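PDB 6HND: aromatic-amino-acid:2-oxoglutarate transaminase from Candida albicans, which probably transfers amino groups between aromatic amino acids, or 2-aminoadipate, and 2-oxo acids with the help of pyridoxal 5'-phosphate. Local coordinates for residues B[163-177]-B[329-341]. Residues are numbered along the deposited sequence; the frame is centred on the assembly and turned at random.
Sequences TTGASDGLNKAADVF and TTGRVLRVETFSK. With PLP (pyridoxal-5'-phosphate), chain E.
V336 meets helix 166-177 where that helix carries G169, and the two segments run nearly antiparallel, their axes 160° apart and 7.4 Å at closest approach. From CB, the valine sends its two methyls to different parts of the helix: CG1, anti to the backbone N (chi1 178°), lies 3.4 Å from A166 O, while CG2 turns to L170 and stops 4.0 Å from its CD2, the two side chains crossing at about a right angle. G169 has no side chain, and V336 CG2 also lies 4.0 Å from its backbone C. Further along, L334 sets CB at the edge of the F177 ring, 3.7 Å from CE2, and sends CD1 to A173 CB (3.8 Å) and tip to tip with V176 CG1, which itself sits over a face of that ring.

At the other end the packing turns polar around the phosphate of pyridoxal 5'-phosphate. O2P accepts from A166 N, T338 OG1 and S340 OG; the A166 bond is almost straight at 176°. T338 OG1 also accepts from S340 N, forming an ST turn that helps place the T338 hydroxyl. S167 gives its backbone N and OG to O1P, and R348 of the same chain and Y130 of the second subunit add further bonds to the cofactor. K341 NZ is bonded covalently to C4A at 1.3 Å, the internal aldimine of fold type I aminotransferases. With the phosphate at its N-terminus, helix 166-177 probably steadies the negative charge through its dipole, so apolar packing sets the helix on the strand while the shared anion ties their ends together.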
# COMPACT_ATOMS: atom_id res chain seq x y z
N THR B 163 -5.66 2.04 6.67
CA THR B 163 -5.10 0.93 5.86
C THR B 163 -5.41 1.15 4.38
O THR B 163 -6.09 2.13 4.03
CB THR B 163 -5.70 -0.40 6.29
OG1 THR B 163 -7.09 -0.34 5.92
CG2 THR B 163 -5.54 -0.66 7.77
N THR B 164 -4.95 0.23 3.54
CA THR B 164 -5.24 0.27 2.09
C THR B 164 -6.39 -0.70 1.76
O THR B 164 -6.53 -1.05 0.60
CB THR B 164 -3.95 0.06 1.29
OG1 THR B 164 -3.28 -1.16 1.63
CG2 THR B 164 -3.01 1.22 1.53
N GLY B 165 -7.21 -1.07 2.75
CA GLY B 165 -8.41 -1.91 2.56
C GLY B 165 -8.50 -3.03 3.57
O GLY B 165 -7.67 -3.10 4.48
N ALA B 166 -9.46 -3.92 3.39
CA ALA B 166 -9.71 -5.02 4.33
C ALA B 166 -8.53 -6.01 4.34
O ALA B 166 -8.07 -6.37 5.45
CB ALA B 166 -11.01 -5.70 3.97
N SER B 167 -8.07 -6.43 3.17
CA SER B 167 -6.96 -7.39 2.99
C SER B 167 -5.67 -6.84 3.61
O SER B 167 -4.94 -7.59 4.29
CB SER B 167 -6.81 -7.73 1.53
OG SER B 167 -8.02 -8.31 1.03
N ASP B 168 -5.41 -5.54 3.44
CA ASP B 168 -4.33 -4.84 4.16
C ASP B 168 -4.51 -4.92 5.70
O ASP B 168 -3.50 -5.22 6.43
CB ASP B 168 -4.23 -3.39 3.71
CG ASP B 168 -2.96 -2.77 4.25
OD1 ASP B 168 -1.92 -3.44 4.10
OD2 ASP B 168 -3.03 -1.66 4.83
N GLY B 169 -5.71 -4.61 6.21
CA GLY B 169 -6.06 -4.75 7.64
C GLY B 169 -5.84 -6.17 8.16
O GLY B 169 -5.26 -6.33 9.24
N LEU B 170 -6.28 -7.17 7.40
CA LEU B 170 -6.16 -8.62 7.75
C LEU B 170 -4.69 -9.06 7.79
O LEU B 170 -4.33 -9.90 8.64
CB LEU B 170 -6.93 -9.44 6.72
CG LEU B 170 -8.45 -9.27 6.73
CD1 LEU B 170 -9.05 -10.05 5.58
CD2 LEU B 170 -9.03 -9.71 8.07
N ASN B 171 -3.85 -8.56 6.90
CA ASN B 171 -2.41 -8.88 6.90
C ASN B 171 -1.75 -8.21 8.12
O ASN B 171 -0.94 -8.85 8.78
CB ASN B 171 -1.74 -8.47 5.60
CG ASN B 171 -0.30 -8.91 5.59
OD1 ASN B 171 -0.05 -10.12 5.73
ND2 ASN B 171 0.63 -7.96 5.46
N LYS B 172 -2.13 -6.98 8.41
CA LYS B 172 -1.68 -6.25 9.60
C LYS B 172 -2.04 -7.05 10.86
O LYS B 172 -1.21 -7.15 11.77
CB LYS B 172 -2.28 -4.85 9.55
CG LYS B 172 -1.62 -3.89 8.56
CD LYS B 172 -2.44 -2.61 8.32
CE LYS B 172 -1.58 -1.43 7.92
NZ LYS B 172 -0.86 -1.64 6.62
N ALA B 173 -3.25 -7.62 10.92
CA ALA B 173 -3.76 -8.34 12.10
C ALA B 173 -3.06 -9.69 12.21
O ALA B 173 -2.71 -10.06 13.32
CB ALA B 173 -5.24 -8.55 11.96
N ALA B 174 -2.94 -10.44 11.12
CA ALA B 174 -2.20 -11.71 11.12
C ALA B 174 -0.78 -11.45 11.62
O ALA B 174 -0.33 -12.15 12.54
CB ALA B 174 -2.19 -12.32 9.74
N ASP B 175 -0.13 -10.39 11.14
CA ASP B 175 1.26 -10.06 11.55
C ASP B 175 1.31 -9.76 13.06
O ASP B 175 2.21 -10.29 13.72
CB ASP B 175 1.83 -8.89 10.77
CG ASP B 175 3.21 -8.50 11.26
OD1 ASP B 175 4.17 -9.26 10.96
OD2 ASP B 175 3.29 -7.49 11.99
N VAL B 176 0.40 -8.94 13.57
CA VAL B 176 0.49 -8.39 14.95
C VAL B 176 0.14 -9.49 15.96
O VAL B 176 0.58 -9.34 17.12
CB VAL B 176 -0.38 -7.13 15.15
CG1 VAL B 176 -1.84 -7.45 15.48
CG2 VAL B 176 0.20 -6.25 16.25
N PHE B 177 -0.64 -10.52 15.59
CA PHE B 177 -1.06 -11.58 16.55
C PHE B 177 -0.33 -12.93 16.34
O PHE B 177 -0.27 -13.68 17.31
CB PHE B 177 -2.58 -11.78 16.58
CG PHE B 177 -3.35 -10.64 17.19
CD1 PHE B 177 -3.06 -10.18 18.46
CD2 PHE B 177 -4.42 -10.07 16.53
CE1 PHE B 177 -3.76 -9.12 19.00
CE2 PHE B 177 -5.16 -9.04 17.09
CZ PHE B 177 -4.81 -8.55 18.32
N THR B 329 -13.13 -5.65 26.65
CA THR B 329 -12.69 -4.80 27.79
C THR B 329 -11.16 -4.64 27.82
O THR B 329 -10.71 -3.72 28.52
CB THR B 329 -13.24 -5.37 29.10
OG1 THR B 329 -12.81 -6.72 29.25
CG2 THR B 329 -14.76 -5.30 29.16
N THR B 330 -10.39 -5.47 27.09
CA THR B 330 -8.91 -5.59 27.26
C THR B 330 -8.14 -5.32 25.96
O THR B 330 -6.93 -5.21 26.05
CB THR B 330 -8.55 -6.99 27.75
OG1 THR B 330 -8.91 -7.91 26.71
CG2 THR B 330 -9.24 -7.33 29.05
N GLY B 331 -8.80 -5.22 24.81
CA GLY B 331 -8.12 -4.99 23.52
C GLY B 331 -7.73 -6.30 22.86
O GLY B 331 -6.75 -6.31 22.11
N ARG B 332 -8.48 -7.37 23.11
CA ARG B 332 -8.20 -8.72 22.55
C ARG B 332 -8.84 -8.82 21.16
O ARG B 332 -8.52 -9.78 20.41
CB ARG B 332 -8.67 -9.72 23.61
CG ARG B 332 -9.20 -11.06 23.13
CD ARG B 332 -9.97 -11.71 24.27
NE ARG B 332 -9.24 -11.76 25.53
CZ ARG B 332 -8.23 -12.59 25.79
NH1 ARG B 332 -7.79 -13.43 24.87
NH2 ARG B 332 -7.66 -12.59 26.98
N VAL B 333 -9.69 -7.86 20.81
CA VAL B 333 -10.35 -7.72 19.48
C VAL B 333 -9.60 -6.69 18.62
O VAL B 333 -9.34 -5.54 19.10
CB VAL B 333 -11.82 -7.29 19.63
CG1 VAL B 333 -12.48 -6.99 18.29
CG2 VAL B 333 -12.59 -8.36 20.38
N LEU B 334 -9.38 -7.05 17.36
CA LEU B 334 -8.96 -6.10 16.31
C LEU B 334 -10.06 -6.10 15.25
O LEU B 334 -10.30 -7.17 14.64
CB LEU B 334 -7.62 -6.58 15.74
CG LEU B 334 -6.95 -5.63 14.74
CD1 LEU B 334 -5.46 -5.90 14.69
CD2 LEU B 334 -7.59 -5.78 13.36
N ARG B 335 -10.70 -4.96 15.02
CA ARG B 335 -11.77 -4.85 13.99
C ARG B 335 -11.18 -4.35 12.67
O ARG B 335 -10.50 -3.28 12.67
CB ARG B 335 -12.91 -3.93 14.43
CG ARG B 335 -13.94 -3.73 13.33
CD ARG B 335 -15.02 -2.74 13.74
NE ARG B 335 -16.05 -2.51 12.73
CZ ARG B 335 -17.08 -3.31 12.48
NH1 ARG B 335 -17.21 -4.46 13.13
NH2 ARG B 335 -17.95 -2.98 11.54
N VAL B 336 -11.42 -5.07 11.58
CA VAL B 336 -11.02 -4.63 10.21
C VAL B 336 -12.21 -3.99 9.48
O VAL B 336 -13.24 -4.67 9.29
CB VAL B 336 -10.44 -5.82 9.43
CG1 VAL B 336 -10.05 -5.42 8.01
CG2 VAL B 336 -9.27 -6.39 10.20
N GLU B 337 -12.04 -2.76 9.03
CA GLU B 337 -13.01 -2.05 8.17
C GLU B 337 -12.38 -1.75 6.80
O GLU B 337 -11.13 -1.77 6.72
CB GLU B 337 -13.44 -0.73 8.82
CG GLU B 337 -14.33 -0.92 10.03
CD GLU B 337 -15.75 -0.38 9.92
OE1 GLU B 337 -16.20 0.03 8.82
OE2 GLU B 337 -16.41 -0.40 10.94
N THR B 338 -13.22 -1.48 5.79
CA THR B 338 -12.81 -1.03 4.43
C THR B 338 -13.85 -0.03 3.88
O THR B 338 -15.04 -0.07 4.31
CB THR B 338 -12.60 -2.23 3.50
OG1 THR B 338 -12.15 -1.85 2.20
CG2 THR B 338 -13.87 -3.04 3.34
N PHE B 339 -13.42 0.80 2.93
CA PHE B 339 -14.31 1.68 2.13
C PHE B 339 -14.62 0.99 0.81
O PHE B 339 -15.29 1.61 -0.01
CB PHE B 339 -13.69 3.07 1.92
CG PHE B 339 -13.52 3.87 3.18
CD1 PHE B 339 -14.60 4.52 3.76
CD2 PHE B 339 -12.29 3.96 3.81
CE1 PHE B 339 -14.44 5.25 4.93
CE2 PHE B 339 -12.14 4.67 4.98
CZ PHE B 339 -13.21 5.32 5.54
N SER B 340 -14.14 -0.25 0.63
CA SER B 340 -14.27 -0.99 -0.65
C SER B 340 -15.74 -1.19 -1.02
O SER B 340 -16.14 -0.94 -2.16
CB SER B 340 -13.51 -2.29 -0.62
OG SER B 340 -12.10 -2.06 -0.71
N LYS B 341 -16.55 -1.66 -0.07
CA LYS B 341 -17.88 -2.17 -0.40
C LYS B 341 -18.93 -1.08 -0.12
O LYS B 341 -20.02 -1.14 -0.69
CB LYS B 341 -18.09 -3.57 0.22
CG LYS B 341 -16.91 -4.54 0.07
CD LYS B 341 -17.11 -5.77 -0.82
CE LYS B 341 -15.85 -6.57 -1.18
NZ LYS B 341 -15.14 -7.10 0.01
N1 PLP E . -12.92 -9.74 3.65
C2 PLP E . -14.11 -10.08 3.18
C2A PLP E . -14.94 -10.99 4.02
C3 PLP E . -14.57 -9.57 1.94
O3 PLP E . -15.81 -9.94 1.48
C4 PLP E . -13.74 -8.70 1.19
C4A PLP E . -14.27 -8.09 -0.06
C5 PLP E . -12.49 -8.35 1.73
C6 PLP E . -12.13 -8.90 2.94
C5A PLP E . -11.47 -7.51 1.00
O4P PLP E . -11.75 -6.08 0.96
P PLP E . -10.67 -5.07 0.30
O1P PLP E . -9.29 -5.61 0.64
O2P PLP E . -11.06 -3.75 0.96
O3P PLP E . -10.92 -5.08 -1.17
O HOH W 1 -8.51 -2.22 7.10